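Local coordinates for protein exopolygalacturonase (Yersinia enterocolitica, PDB 2UVF) that probably hydrolyses pectin-derived polygalacturonate from the chain end, as a periplasmic family 28 exopolygalacturonase, and binds digalacturonic acid in its substrate pocket, at residues P154-R160 and G186-P192. Residues are numbered along the deposited sequence; the frame is centred on the assembly and turned at random.
Sequences PQIVNVR and GCRVEIP
Ile156 crosses Glu190 obliquely on one face of the parallel pair 156-158 and 187-191. Four backbone hydrogen bonds join the strands: Arg188 N to Gln155 O, Val157 N to Arg188 O, Glu190 N to Val157 O at 2.7 Å, and Val159 N to Glu190 O. From CB, Glu190 leaves beside Val157 O; chi1 (-40°) sets CG 3.6 Å from Ile156 CG2. A bend at chi2 (-89°) then turns the carboxylate, and OE2 ends 3.5 Å from Ile156 CD1. Glutamate suits the place, its CG against isoleucine while OE1 is held by Asn210 of the next strand. On the same face Pro154 CG sits 3.5 Å above the centre of the Arg188 guanidinium; the apolar proline ring suits that flat face, leaving NH2 to salt bridges with Asp49 and Glu50. On the other face, compact Val157 and Val189, joined by Val159 from the loop after the strand, touch Ala179 of helix 173-181, with Val159 CG1 and Val189 CG1 tightly packed at 3.4 Å. Asn158 OD1 accepts from Arg160 N, an Asx turn just where the strand gives way to loop. Strand 187-191 pairs onward in parallel with strand 207-211, the stacking of the right-handed parallel beta-helix of family 28 hydrolases, with the helix packed over its N-terminal end.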
loop_
_atom_site.group_PDB
_atom_site.type_symbol
_atom_site.label_atom_id
_atom_site.label_comp_id
_atom_site.label_asym_id
_atom_site.label_seq_id
_atom_site.Cartn_x
_atom_site.Cartn_y
_atom_site.Cartn_z
ATOM N N PRO A 154 0.377 -21.909 -19.105
ATOM C CA PRO A 154 0.433 -22.642 -17.835
ATOM C C PRO A 154 -0.500 -23.868 -17.737
ATOM O O PRO A 154 -1.461 -23.999 -18.503
ATOM C CB PRO A 154 -0.026 -21.585 -16.828
ATOM C CG PRO A 154 -1.018 -20.798 -17.587
ATOM C CD PRO A 154 -0.440 -20.686 -18.974
ATOM N N GLN A 155 -0.211 -24.749 -16.777
ATOM C CA GLN A 155 -1.113 -25.840 -16.436
ATOM C C GLN A 155 -2.327 -25.273 -15.707
ATOM O O GLN A 155 -2.233 -24.905 -14.534
ATOM C CB GLN A 155 -0.413 -26.865 -15.537
ATOM C CG GLN A 155 -1.275 -28.100 -15.236
ATOM C CD GLN A 155 -1.068 -28.694 -13.839
ATOM O OE1 GLN A 155 -0.167 -28.300 -13.093
ATOM N NE2 GLN A 155 -1.927 -29.649 -13.481
ATOM N N ILE A 156 -3.461 -25.200 -16.395
ATOM C CA ILE A 156 -4.695 -24.729 -15.768
ATOM C C ILE A 156 -5.185 -25.774 -14.781
ATOM O O ILE A 156 -5.245 -26.958 -15.106
ATOM C CB ILE A 156 -5.809 -24.407 -16.807
ATOM C CG1 ILE A 156 -5.317 -23.394 -17.862
ATOM C CG2 ILE A 156 -7.101 -23.940 -16.107
ATOM C CD1 ILE A 156 -4.608 -22.124 -17.301
ATOM N N VAL A 157 -5.499 -25.327 -13.567
ATOM C CA VAL A 157 -6.085 -26.176 -12.533
ATOM C C VAL A 157 -7.330 -25.460 -12.025
ATOM O O VAL A 157 -7.239 -24.367 -11.468
ATOM C CB VAL A 157 -5.108 -26.421 -11.343
ATOM C CG1 VAL A 157 -5.756 -27.291 -10.282
ATOM C CG2 VAL A 157 -3.781 -27.025 -11.810
ATOM N N ASN A 158 -8.494 -26.066 -12.218
ATOM C CA ASN A 158 -9.750 -25.450 -11.808
ATOM C C ASN A 158 -10.203 -26.075 -10.489
ATOM O O ASN A 158 -10.231 -27.293 -10.365
ATOM C CB ASN A 158 -10.791 -25.613 -12.925
ATOM C CG ASN A 158 -12.147 -24.999 -12.582
ATOM O OD1 ASN A 158 -12.518 -24.861 -11.413
ATOM N ND2 ASN A 158 -12.905 -24.649 -13.618
ATOM N N VAL A 159 -10.528 -25.242 -9.499
ATOM C CA VAL A 159 -10.888 -25.741 -8.157
ATOM C C VAL A 159 -12.205 -26.523 -8.147
ATOM O O VAL A 159 -12.501 -27.235 -7.177
ATOM C CB VAL A 159 -10.920 -24.619 -7.041
ATOM C CG1 VAL A 159 -9.569 -23.926 -6.906
ATOM C CG2 VAL A 159 -12.053 -23.610 -7.266
ATOM N N ARG A 160 -12.988 -26.377 -9.217
ATOM C CA ARG A 160 -14.260 -27.096 -9.359
ATOM C C ARG A 160 -14.038 -28.582 -9.644
ATOM O O ARG A 160 -14.869 -29.412 -9.286
ATOM C CB ARG A 160 -15.144 -26.462 -10.434
ATOM C CG ARG A 160 -15.797 -25.165 -9.988
ATOM C CD ARG A 160 -16.872 -24.704 -10.952
ATOM N NE ARG A 160 -18.140 -25.403 -10.738
ATOM C CZ ARG A 160 -19.100 -25.004 -9.898
ATOM N NH1 ARG A 160 -18.956 -23.897 -9.174
ATOM N NH2 ARG A 160 -20.217 -25.717 -9.783
ATOM N N GLY A 186 4.530 -23.676 -12.124
ATOM C CA GLY A 186 4.027 -22.914 -13.269
ATOM C C GLY A 186 2.524 -23.017 -13.505
ATOM O O GLY A 186 2.011 -22.478 -14.494
ATOM N N CYS A 187 1.817 -23.696 -12.599
ATOM C CA CYS A 187 0.366 -23.837 -12.681
ATOM C C CYS A 187 -0.359 -22.494 -12.553
ATOM O O CYS A 187 0.242 -21.478 -12.194
ATOM C CB CYS A 187 -0.157 -24.833 -11.624
ATOM S SG CYS A 187 0.313 -24.532 -9.862
ATOM N N ARG A 188 -1.647 -22.499 -12.883
ATOM C CA ARG A 188 -2.545 -21.420 -12.528
ATOM C C ARG A 188 -3.821 -22.056 -11.987
ATOM O O ARG A 188 -4.540 -22.740 -12.726
ATOM C CB ARG A 188 -2.839 -20.524 -13.736
ATOM C CG ARG A 188 -3.812 -19.377 -13.446
ATOM C CD ARG A 188 -4.201 -18.626 -14.710
ATOM N NE ARG A 188 -3.021 -18.039 -15.328
ATOM C CZ ARG A 188 -2.847 -17.834 -16.633
ATOM N NH1 ARG A 188 -3.785 -18.160 -17.525
ATOM N NH2 ARG A 188 -1.708 -17.300 -17.050
ATOM N N VAL A 189 -4.074 -21.865 -10.692
ATOM C CA VAL A 189 -5.314 -22.332 -10.071
ATOM C C VAL A 189 -6.417 -21.307 -10.361
ATOM O O VAL A 189 -6.246 -20.129 -10.069
ATOM C CB VAL A 189 -5.138 -22.551 -8.543
ATOM C CG1 VAL A 189 -6.414 -23.085 -7.899
ATOM C CG2 VAL A 189 -3.990 -23.485 -8.274
ATOM N N GLU A 190 -7.527 -21.756 -10.951
ATOM C CA GLU A 190 -8.657 -20.894 -11.289
ATOM C C GLU A 190 -9.811 -21.063 -10.305
ATOM O O GLU A 190 -10.233 -22.185 -10.033
ATOM C CB GLU A 190 -9.197 -21.171 -12.708
ATOM C CG GLU A 190 -8.156 -21.436 -13.794
ATOM C CD GLU A 190 -7.668 -20.184 -14.519
ATOM O OE1 GLU A 190 -7.763 -19.071 -13.955
ATOM O OE2 GLU A 190 -7.178 -20.325 -15.666
ATOM N N ILE A 191 -10.312 -19.939 -9.785
ATOM C CA ILE A 191 -11.591 -19.882 -9.062
ATOM C C ILE A 191 -12.591 -19.123 -9.957
ATOM O O ILE A 191 -12.623 -17.881 -9.927
ATOM C CB ILE A 191 -11.451 -19.155 -7.693
ATOM C CG1 ILE A 191 -10.435 -19.875 -6.782
ATOM C CG2 ILE A 191 -12.817 -18.997 -7.010
ATOM C CD1 ILE A 191 -9.948 -19.074 -5.616
ATOM N N PRO A 192 -13.380 -19.854 -10.781
ATOM C CA PRO A 192 -14.402 -19.260 -11.656
ATOM C C PRO A 192 -15.501 -18.458 -10.941
ATOM O O PRO A 192 -15.555 -18.438 -9.711
ATOM C CB PRO A 192 -15.016 -20.496 -12.356
ATOM C CG PRO A 192 -14.683 -21.655 -11.480
ATOM C CD PRO A 192 -13.326 -21.322 -10.947
#